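Local coordinates for protein amorpha-4,11-diene synthase (Artemisia annua, PDB 4GAX) that probably cyclises farnesyl diphosphate into a sesquiterpene with release of diphosphate, as an engineered variant of a plant alpha-bisabolol synthase, at residues A[338-343]-A[352-357]; A[334-339]-A[383-388]; A[102-107]-A[125-130]. One frame throughout, in Å; residues are numbered along the deposited sequence.

Contact 1 (A[338-343]-A[352-357]); sequences WSITCL and PIYKLF
The connection between helix 325-337 and helix 351-370 turns back on itself here, and residues 338-343 fold against the early turns of the second helix. Tyr354 makes the largest single contribution: its CG stands anti to the backbone N (chi1 -166°), which sends the ring out from the helix toward the loop. Ser339 N donates to Tyr354 OH at 3.2 Å, with an N-H...O angle of 161°, so the bond is nearly straight. The same hydroxyl also bonds to Ala334 O, in the last turn of helix 325-337. The phenol oxygen is thus held by two hydrogen bonds, which should fix the ring in its rotation. Ser339 O lies in the ring plane at its edge, 3.4 Å from Tyr354 CE2.

Such a joint belongs to the all-helical metal-binding domain of the terpene synthases, in which short loops link successive helices. Trp338, the first residue to leave the helix, has a positive phi, and a 3-10 segment begins at Ile340. Cys342 SG comes obliquely to the Tyr354 ring, 4.8 Å from its centroid. Leu343 CD2 touches Tyr354 CD2 at 3.8 Å, the two side chains running past each other in opposite senses. An alanine in place of Tyr354 would remove both hydroxyl bonds and the ring, and would probably loosen the hold of Ser339 and of the 3-10 turn on the helix.

One turn further on, Phe357 sets its edge against the face of the Trp338 six-membered ring in a T-shaped stack, with centroids 5.0 Å apart and planes at 70°. Its CZ comes to 3.6 Å from Trp338 CH2, and Tyr361 meets the same indole edge-to-face. At the exposed margin, Ile340 CD1 meets the methylene Lys355 CD at 4.1 Å, while the ammonium of Lys355 is paired with Asp359.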
loop_
_atom_site.group_PDB
_atom_site.type_symbol
_atom_site.label_atom_id
_atom_site.label_comp_id
_atom_site.label_asym_id
_atom_site.label_seq_id
_atom_site.Cartn_x
_atom_site.Cartn_y
_atom_site.Cartn_z
ATOM N N TRP A 338 -1.546 -28.810 -10.892
ATOM C CA TRP A 338 -0.350 -28.256 -10.258
ATOM C C TRP A 338 0.809 -29.242 -10.342
ATOM O O TRP A 338 1.301 -29.727 -9.317
ATOM C CB TRP A 338 -0.634 -27.914 -8.795
ATOM C CG TRP A 338 0.287 -26.885 -8.194
ATOM C CD1 TRP A 338 1.564 -27.086 -7.750
ATOM C CD2 TRP A 338 -0.011 -25.499 -7.949
ATOM N NE1 TRP A 338 2.083 -25.910 -7.248
ATOM C CE2 TRP A 338 1.136 -24.921 -7.361
ATOM C CE3 TRP A 338 -1.134 -24.693 -8.174
ATOM C CZ2 TRP A 338 1.192 -23.569 -6.989
ATOM C CZ3 TRP A 338 -1.080 -23.345 -7.797
ATOM C CH2 TRP A 338 0.075 -22.799 -7.214
ATOM N N SER A 339 1.236 -29.541 -11.566
ATOM C CA SER A 339 2.372 -30.432 -11.784
ATOM C C SER A 339 2.899 -30.271 -13.193
ATOM O O SER A 339 2.122 -30.189 -14.153
ATOM C CB SER A 339 1.983 -31.895 -11.564
ATOM O OG SER A 339 3.030 -32.745 -12.005
ATOM N N ILE A 340 4.220 -30.251 -13.317
ATOM C CA ILE A 340 4.850 -30.086 -14.618
ATOM C C ILE A 340 4.561 -31.266 -15.545
ATOM O O ILE A 340 4.662 -31.147 -16.771
ATOM C CB ILE A 340 6.373 -29.859 -14.474
ATOM C CG1 ILE A 340 6.910 -29.136 -15.708
ATOM C CG2 ILE A 340 7.111 -31.172 -14.207
ATOM C CD1 ILE A 340 6.202 -27.812 -15.973
ATOM N N THR A 341 4.175 -32.401 -14.962
ATOM C CA THR A 341 3.933 -33.609 -15.746
ATOM C C THR A 341 2.740 -33.475 -16.686
ATOM O O THR A 341 2.651 -34.193 -17.680
ATOM C CB THR A 341 3.687 -34.839 -14.853
ATOM O OG1 THR A 341 2.372 -34.763 -14.288
ATOM C CG2 THR A 341 4.724 -34.917 -13.738
ATOM N N CYS A 342 1.817 -32.572 -16.379
ATOM C CA CYS A 342 0.678 -32.369 -17.274
ATOM C C CYS A 342 0.942 -31.281 -18.330
ATOM O O CYS A 342 0.002 -30.722 -18.905
ATOM C CB CYS A 342 -0.598 -32.067 -16.483
ATOM S SG CYS A 342 -0.681 -30.391 -15.818
ATOM N N LEU A 343 2.219 -31.000 -18.594
ATOM C CA LEU A 343 2.610 -30.005 -19.595
ATOM C C LEU A 343 2.113 -30.420 -20.982
ATOM O O LEU A 343 1.836 -29.578 -21.841
ATOM C CB LEU A 343 4.131 -29.878 -19.613
ATOM C CG LEU A 343 4.845 -28.599 -20.064
ATOM C CD1 LEU A 343 5.068 -28.600 -21.555
ATOM C CD2 LEU A 343 4.120 -27.326 -19.614
ATOM N N PRO A 352 4.883 -22.017 -22.150
ATOM C CA PRO A 352 5.927 -21.248 -21.446
ATOM C C PRO A 352 5.450 -20.651 -20.130
ATOM O O PRO A 352 6.211 -20.549 -19.171
ATOM C CB PRO A 352 6.260 -20.110 -22.427
ATOM C CG PRO A 352 5.858 -20.658 -23.789
ATOM C CD PRO A 352 4.640 -21.507 -23.516
ATOM N N ILE A 353 4.185 -20.260 -20.079
ATOM C CA ILE A 353 3.664 -19.579 -18.902
ATOM C C ILE A 353 3.428 -20.609 -17.800
ATOM O O ILE A 353 3.633 -20.331 -16.624
ATOM C CB ILE A 353 2.357 -18.806 -19.222
ATOM C CG1 ILE A 353 2.593 -17.788 -20.350
ATOM C CG2 ILE A 353 1.829 -18.096 -17.968
ATOM C CD1 ILE A 353 2.672 -18.370 -21.788
ATOM N N TYR A 354 3.000 -21.807 -18.189
ATOM C CA TYR A 354 2.797 -22.858 -17.205
ATOM C C TYR A 354 4.136 -23.219 -16.586
ATOM O O TYR A 354 4.233 -23.414 -15.377
ATOM C CB TYR A 354 2.137 -24.097 -17.820
ATOM C CG TYR A 354 1.606 -25.062 -16.776
ATOM C CD1 TYR A 354 0.421 -24.796 -16.093
ATOM C CD2 TYR A 354 2.293 -26.232 -16.462
ATOM C CE1 TYR A 354 -0.069 -25.670 -15.135
ATOM C CE2 TYR A 354 1.809 -27.117 -15.506
ATOM C CZ TYR A 354 0.630 -26.832 -14.846
ATOM O OH TYR A 354 0.155 -27.702 -13.891
ATOM N N LYS A 355 5.162 -23.294 -17.427
ATOM C CA LYS A 355 6.531 -23.573 -16.978
ATOM C C LYS A 355 7.083 -22.506 -16.037
ATOM O O LYS A 355 7.652 -22.828 -14.983
ATOM C CB LYS A 355 7.450 -23.703 -18.196
ATOM C CG LYS A 355 8.924 -23.926 -17.860
ATOM C CD LYS A 355 9.159 -25.255 -17.143
ATOM C CE LYS A 355 10.664 -25.517 -16.950
ATOM N NZ LYS A 355 10.935 -26.334 -15.732
ATOM N N LEU A 356 6.938 -21.237 -16.412
ATOM C CA LEU A 356 7.392 -20.144 -15.543
ATOM C C LEU A 356 6.664 -20.191 -14.213
ATOM O O LEU A 356 7.274 -20.024 -13.149
ATOM C CB LEU A 356 7.153 -18.780 -16.203
ATOM C CG LEU A 356 7.746 -17.577 -15.454
ATOM C CD1 LEU A 356 9.264 -17.545 -15.624
ATOM C CD2 LEU A 356 7.122 -16.271 -15.949
ATOM N N PHE A 357 5.353 -20.402 -14.282
ATOM C CA PHE A 357 4.508 -20.494 -13.089
ATOM C C PHE A 357 4.951 -21.656 -12.188
ATOM O O PHE A 357 5.157 -21.476 -10.992
ATOM C CB PHE A 357 3.058 -20.685 -13.543
ATOM C CG PHE A 357 2.069 -20.873 -12.427
ATOM C CD1 PHE A 357 1.333 -19.804 -11.946
ATOM C CD2 PHE A 357 1.824 -22.132 -11.899
ATOM C CE1 PHE A 357 0.395 -19.986 -10.940
ATOM C CE2 PHE A 357 0.891 -22.306 -10.886
ATOM C CZ PHE A 357 0.185 -21.236 -10.406
#

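Contact 2 (A[334-339]-A[383-388]); sequences AIERWS and FVKDFV
Lys385 NZ has two grips across this contact. It donates to Glu336 O at 3.0 Å, in the carbonyl plane and on a lone pair (C=O...N angle 139°), and it donates to water 1, also at 3.0 Å. That water passes a hydrogen to Glu336 OE1 at 2.8 Å, joining two charged groups whose own atoms stay 4.6 Å apart (Glu336 OE1 to Lys385 NZ). The carboxylate has a direct salt bridge through OE2 to Arg389, one turn further along helix 374-399.

The lysine reaches the carbonyl because its chain is fully extended beyond CG. On the way its CE passes 3.7 Å from Trp338 CE3, obliquely to the indole. Val384 sits at the edge of that ring, with CB 3.7 Å from Trp338 CH2. Deeper in, Ile335 CG2 meets Val388 CG2 at 3.7 Å, the two side chains crossing at about a right angle.

Since Glu336 O belongs to the last turn of helix 325-337, the ammonium sits at the negative end of that helix, with a carboxylate close by. Both would probably favour the protonated form of Lys385.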
loop_
_atom_site.group_PDB
_atom_site.type_symbol
_atom_site.label_atom_id
_atom_site.label_comp_id
_atom_site.label_asym_id
_atom_site.label_seq_id
_atom_site.Cartn_x
_atom_site.Cartn_y
_atom_site.Cartn_z
ATOM N N ALA A 334 -5.178 -27.803 -15.589
ATOM C CA ALA A 334 -3.732 -27.881 -15.416
ATOM C C ALA A 334 -3.293 -27.145 -14.143
ATOM O O ALA A 334 -2.376 -27.583 -13.439
ATOM C CB ALA A 334 -3.027 -27.312 -16.626
ATOM N N ILE A 335 -3.942 -26.023 -13.844
ATOM C CA ILE A 335 -3.608 -25.295 -12.621
ATOM C C ILE A 335 -4.074 -26.099 -11.403
ATOM O O ILE A 335 -3.348 -26.198 -10.412
ATOM C CB ILE A 335 -4.172 -23.858 -12.622
ATOM C CG1 ILE A 335 -3.427 -23.010 -13.654
ATOM C CG2 ILE A 335 -4.019 -23.199 -11.237
ATOM C CD1 ILE A 335 -1.980 -22.665 -13.252
ATOM N N GLU A 336 -5.265 -26.698 -11.497
ATOM C CA GLU A 336 -5.772 -27.581 -10.443
ATOM C C GLU A 336 -4.824 -28.750 -10.212
ATOM O O GLU A 336 -4.608 -29.170 -9.072
ATOM C CB GLU A 336 -7.166 -28.127 -10.788
ATOM C CG GLU A 336 -8.282 -27.093 -10.829
ATOM C CD GLU A 336 -8.639 -26.516 -9.463
ATOM O OE1 GLU A 336 -8.053 -26.935 -8.439
ATOM O OE2 GLU A 336 -9.526 -25.631 -9.415
ATOM N N ARG A 337 -4.263 -29.271 -11.302
ATOM C CA ARG A 337 -3.350 -30.407 -11.237
ATOM C C ARG A 337 -2.020 -30.021 -10.594
ATOM O O ARG A 337 -1.445 -30.805 -9.843
ATOM C CB ARG A 337 -3.127 -30.990 -12.635
ATOM C CG ARG A 337 -3.119 -32.508 -12.680
ATOM C CD ARG A 337 -3.359 -33.016 -14.095
ATOM N NE ARG A 337 -4.762 -33.349 -14.334
ATOM C CZ ARG A 337 -5.261 -34.577 -14.220
ATOM N NH1 ARG A 337 -4.470 -35.583 -13.873
ATOM N NH2 ARG A 337 -6.550 -34.797 -14.454
ATOM N N TRP A 338 -1.546 -28.810 -10.892
ATOM C CA TRP A 338 -0.350 -28.256 -10.258
ATOM C C TRP A 338 0.809 -29.242 -10.342
ATOM O O TRP A 338 1.301 -29.727 -9.317
ATOM C CB TRP A 338 -0.634 -27.914 -8.795
ATOM C CG TRP A 338 0.287 -26.885 -8.194
ATOM C CD1 TRP A 338 1.564 -27.086 -7.750
ATOM C CD2 TRP A 338 -0.011 -25.499 -7.949
ATOM N NE1 TRP A 338 2.083 -25.910 -7.248
ATOM C CE2 TRP A 338 1.136 -24.921 -7.361
ATOM C CE3 TRP A 338 -1.134 -24.693 -8.174
ATOM C CZ2 TRP A 338 1.192 -23.569 -6.989
ATOM C CZ3 TRP A 338 -1.080 -23.345 -7.797
ATOM C CH2 TRP A 338 0.075 -22.799 -7.214
ATOM N N SER A 339 1.236 -29.541 -11.566
ATOM C CA SER A 339 2.372 -30.432 -11.784
ATOM C C SER A 339 2.899 -30.271 -13.193
ATOM O O SER A 339 2.122 -30.189 -14.153
ATOM C CB SER A 339 1.983 -31.895 -11.564
ATOM O OG SER A 339 3.030 -32.745 -12.005
ATOM N N PHE A 383 -5.113 -20.788 -2.671
ATOM C CA PHE A 383 -5.562 -19.450 -3.044
ATOM C C PHE A 383 -5.182 -19.127 -4.483
ATOM O O PHE A 383 -5.883 -18.384 -5.174
ATOM C CB PHE A 383 -4.960 -18.403 -2.109
ATOM C CG PHE A 383 -5.712 -18.243 -0.812
ATOM C CD1 PHE A 383 -6.719 -17.292 -0.690
ATOM C CD2 PHE A 383 -5.414 -19.043 0.278
ATOM C CE1 PHE A 383 -7.410 -17.134 0.498
ATOM C CE2 PHE A 383 -6.101 -18.888 1.476
ATOM C CZ PHE A 383 -7.102 -17.932 1.583
ATOM N N VAL A 384 -4.058 -19.671 -4.933
ATOM C CA VAL A 384 -3.639 -19.459 -6.304
ATOM C C VAL A 384 -4.593 -20.204 -7.229
ATOM O O VAL A 384 -5.063 -19.648 -8.233
ATOM C CB VAL A 384 -2.199 -19.930 -6.524
ATOM C CG1 VAL A 384 -1.741 -19.561 -7.937
ATOM C CG2 VAL A 384 -1.282 -19.271 -5.500
ATOM N N LYS A 385 -4.909 -21.448 -6.876
ATOM C CA LYS A 385 -5.862 -22.226 -7.663
ATOM C C LYS A 385 -7.223 -21.561 -7.656
ATOM O O LYS A 385 -7.907 -21.542 -8.675
ATOM C CB LYS A 385 -6.001 -23.634 -7.108
ATOM C CG LYS A 385 -4.771 -24.499 -7.295
ATOM C CD LYS A 385 -5.036 -25.859 -6.690
ATOM C CE LYS A 385 -3.879 -26.804 -6.891
ATOM N NZ LYS A 385 -4.205 -28.101 -6.253
ATOM N N ASP A 386 -7.621 -21.022 -6.505
ATOM C CA ASP A 386 -8.947 -20.403 -6.395
ATOM C C ASP A 386 -9.044 -19.146 -7.252
ATOM O O ASP A 386 -10.109 -18.806 -7.759
ATOM C CB ASP A 386 -9.297 -20.070 -4.947
ATOM C CG ASP A 386 -10.784 -19.866 -4.754
ATOM O OD1 ASP A 386 -11.536 -20.814 -5.058
ATOM O OD2 ASP A 386 -11.202 -18.764 -4.336
ATOM N N PHE A 387 -7.916 -18.465 -7.423
ATOM C CA PHE A 387 -7.837 -17.297 -8.296
ATOM C C PHE A 387 -8.114 -17.681 -9.755
ATOM O O PHE A 387 -8.944 -17.059 -10.421
ATOM C CB PHE A 387 -6.458 -16.641 -8.168
ATOM C CG PHE A 387 -6.200 -15.563 -9.185
ATOM C CD1 PHE A 387 -6.827 -14.332 -9.082
ATOM C CD2 PHE A 387 -5.317 -15.777 -10.234
ATOM C CE1 PHE A 387 -6.592 -13.341 -10.015
ATOM C CE2 PHE A 387 -5.076 -14.785 -11.175
ATOM C CZ PHE A 387 -5.716 -13.570 -11.068
ATOM N N VAL A 388 -7.430 -18.717 -10.241
ATOM C CA VAL A 388 -7.611 -19.172 -11.618
ATOM C C VAL A 388 -9.012 -19.749 -11.826
ATOM O O VAL A 388 -9.648 -19.507 -12.855
ATOM C CB VAL A 388 -6.547 -20.206 -12.005
ATOM C CG1 VAL A 388 -6.616 -20.521 -13.484
ATOM C CG2 VAL A 388 -5.167 -19.670 -11.633
HETATM O O HOH W 1 -7.052 -28.956 -6.800
#

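Contact 3 (A[102-107]-A[125-130]); sequences HALQHI and RLMRKQ
Leu104 lays its branched end against the side chains of Met127 and Gln130, dividing its two methyls between them. Leu104 CD2 meets Met127 CE at 3.6 Å, and Leu104 CD1 touches Gln130 OE1 at 3.5 Å. The leucine takes an ordinary staggered form, CG anti to the carbonyl carbon and the chi2 angle near -178°; its CB bond points toward helix 120-129, and the two methyls part to the two partners.

Met127 is the more contorted partner. Its CB does not aim squarely at the other helix, but bends at chi2 and at chi3 (99°) carry CE back to it. Met127 CE then lies 3.8 Å from Leu104 O, so it touches a backbone carbonyl oxygen of helix 97-111 as well as side chains. Ile107 CG2 approaches Met127 CE at 4.1 Å, with the two side chains crossing at about a right angle. One methionine end therefore takes contacts from Leu104 and Ile107, three residues apart on one helix.

Gln130, at the end of residues 125-130, supplies an aliphatic surface as well: its CG comes to 3.9 Å from Leu104 CD1. The amide nitrogen NE2 is hydrogen-bonded to Asp101, just before residues 102-107, which should steady the group against the leucine methyl. The CB of Leu126 points toward residues 102-107, while its side chain packs on Leu81 and Gln88 of helix 77-89.

The axes of segments 102-107 and 125-129 come within 10.7 Å and cross at -113°, a steep and wide crossing with only 240 Å² buried, bridged by long side chains rather than by close backbones. This is apolar helix packing in the all-helical N-terminal domain, consistent with the alpha-barrel of helical hairpins found in this domain of plant terpene synthases.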
loop_
_atom_site.group_PDB
_atom_site.type_symbol
_atom_site.label_atom_id
_atom_site.label_comp_id
_atom_site.label_asym_id
_atom_site.label_seq_id
_atom_site.Cartn_x
_atom_site.Cartn_y
_atom_site.Cartn_z
ATOM N N HIS A 102 7.491 -0.296 21.655
ATOM C CA HIS A 102 7.507 -0.221 23.115
ATOM C C HIS A 102 7.033 1.145 23.643
ATOM O O HIS A 102 6.298 1.222 24.629
ATOM C CB HIS A 102 8.891 -0.554 23.653
ATOM C CG HIS A 102 9.019 -0.381 25.134
ATOM N ND1 HIS A 102 9.563 0.753 25.702
ATOM C CD2 HIS A 102 8.679 -1.192 26.157
ATOM C CE1 HIS A 102 9.549 0.629 27.018
ATOM N NE2 HIS A 102 9.015 -0.539 27.322
ATOM N N ALA A 103 7.453 2.214 22.978
ATOM C CA ALA A 103 7.070 3.578 23.347
ATOM C C ALA A 103 5.562 3.778 23.238
ATOM O O ALA A 103 4.927 4.245 24.177
ATOM C CB ALA A 103 7.794 4.588 22.447
ATOM N N LEU A 104 4.996 3.423 22.086
ATOM C CA LEU A 104 3.556 3.571 21.871
ATOM C C LEU A 104 2.744 2.672 22.794
ATOM O O LEU A 104 1.659 3.059 23.251
ATOM C CB LEU A 104 3.196 3.320 20.406
ATOM C CG LEU A 104 3.819 4.333 19.438
ATOM C CD1 LEU A 104 3.375 4.034 18.006
ATOM C CD2 LEU A 104 3.457 5.773 19.808
ATOM N N GLN A 105 3.279 1.486 23.091
ATOM C CA GLN A 105 2.636 0.587 24.046
ATOM C C GLN A 105 2.558 1.261 25.403
ATOM O O GLN A 105 1.523 1.220 26.092
ATOM C CB GLN A 105 3.439 -0.707 24.187
ATOM C CG GLN A 105 2.816 -1.725 25.125
ATOM C CD GLN A 105 3.774 -2.859 25.451
ATOM O OE1 GLN A 105 4.976 -2.631 25.618
ATOM N NE2 GLN A 105 3.251 -4.094 25.532
ATOM N N HIS A 106 3.667 1.879 25.792
ATOM C CA HIS A 106 3.752 2.525 27.095
ATOM C C HIS A 106 2.838 3.749 27.155
ATOM O O HIS A 106 2.216 4.029 28.190
ATOM C CB HIS A 106 5.192 2.929 27.383
ATOM C CG HIS A 106 5.383 3.519 28.742
ATOM N ND1 HIS A 106 5.504 4.879 28.950
ATOM C CD2 HIS A 106 5.461 2.940 29.956
ATOM C CE1 HIS A 106 5.656 5.106 30.241
ATOM N NE2 HIS A 106 5.635 3.952 30.878
ATOM N N ILE A 107 2.762 4.479 26.048
ATOM C CA ILE A 107 1.845 5.622 25.950
ATOM C C ILE A 107 0.401 5.145 26.086
ATOM O O ILE A 107 -0.404 5.739 26.823
ATOM C CB ILE A 107 1.999 6.369 24.605
ATOM C CG1 ILE A 107 3.383 7.013 24.506
ATOM C CG2 ILE A 107 0.940 7.479 24.475
ATOM C CD1 ILE A 107 3.680 7.960 25.650
ATOM N N ARG A 125 -3.880 9.907 15.995
ATOM C CA ARG A 125 -3.490 9.276 14.745
ATOM C C ARG A 125 -2.411 8.203 14.931
ATOM O O ARG A 125 -2.500 7.119 14.354
ATOM C CB ARG A 125 -3.031 10.334 13.735
ATOM C CG ARG A 125 -2.570 9.737 12.419
ATOM C CD ARG A 125 -2.265 10.810 11.388
ATOM N NE ARG A 125 -1.102 11.632 11.753
ATOM C CZ ARG A 125 0.160 11.203 11.715
ATOM N NH1 ARG A 125 0.433 9.960 11.319
ATOM N NH2 ARG A 125 1.153 12.020 12.055
ATOM N N LEU A 126 -1.393 8.501 15.736
ATOM C CA LEU A 126 -0.334 7.516 16.003
ATOM C C LEU A 126 -0.853 6.296 16.743
ATOM O O LEU A 126 -0.407 5.158 16.484
ATOM C CB LEU A 126 0.829 8.132 16.788
ATOM C CG LEU A 126 1.649 9.265 16.189
ATOM C CD1 LEU A 126 2.855 9.570 17.117
ATOM C CD2 LEU A 126 2.114 8.939 14.772
ATOM N N MET A 127 -1.786 6.507 17.671
ATOM C CA MET A 127 -2.398 5.370 18.346
ATOM C C MET A 127 -3.146 4.476 17.349
ATOM O O MET A 127 -2.932 3.265 17.309
ATOM C CB MET A 127 -3.338 5.831 19.474
ATOM C CG MET A 127 -2.605 6.413 20.695
ATOM S SD MET A 127 -1.542 5.223 21.564
ATOM C CE MET A 127 0.050 5.639 20.896
ATOM N N ARG A 128 -4.013 5.072 16.532
ATOM C CA ARG A 128 -4.812 4.290 15.578
ATOM C C ARG A 128 -3.939 3.629 14.517
ATOM O O ARG A 128 -4.202 2.507 14.115
ATOM C CB ARG A 128 -5.906 5.155 14.915
ATOM C CG ARG A 128 -7.092 5.411 15.866
ATOM C CD ARG A 128 -8.387 5.762 15.115
ATOM N NE ARG A 128 -9.517 5.820 16.056
ATOM C CZ ARG A 128 -10.755 6.156 15.707
ATOM N NH1 ARG A 128 -11.020 6.421 14.436
ATOM N NH2 ARG A 128 -11.717 6.231 16.623
ATOM N N LYS A 129 -2.901 4.325 14.072
ATOM C CA LYS A 129 -1.952 3.732 13.127
ATOM C C LYS A 129 -1.308 2.480 13.739
ATOM O O LYS A 129 -1.019 1.511 13.038
ATOM C CB LYS A 129 -0.890 4.756 12.730
ATOM C CG LYS A 129 0.237 4.247 11.806
ATOM C CD LYS A 129 1.153 5.417 11.381
ATOM C CE LYS A 129 2.384 4.931 10.589
ATOM N NZ LYS A 129 2.100 3.695 9.807
ATOM N N GLN A 130 -1.111 2.499 15.053
ATOM C CA GLN A 130 -0.495 1.384 15.767
ATOM C C GLN A 130 -1.508 0.262 16.004
ATOM O O GLN A 130 -1.161 -0.844 16.447
ATOM C CB GLN A 130 0.116 1.892 17.088
ATOM C CG GLN A 130 1.035 0.919 17.820
ATOM C CD GLN A 130 2.333 0.637 17.094
ATOM O OE1 GLN A 130 2.635 1.246 16.061
ATOM N NE2 GLN A 130 3.117 -0.300 17.635
#

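Overall arrangement
From the N terminus, contact 3 comes first: residues 102-107 and 125-130 close a span of 17 residues holding the adjoining ends of two N-terminal-domain helices and their link. Its centre lies about 47 Å from that of contact 1 and about 41 Å from that of contact 2, with no touch between them. Both later contacts open from the end of helix 325-337 in the metal-binding domain. Contact 1 closes the connection to helix 351-370, and nests inside the longer span that contact 2 closes onto helix 374-399. They share Trp338 and Ser339, and the Phe357 ring packs on both Ile335 and Val384, so three consecutive helices are drawn together at this end of the domain.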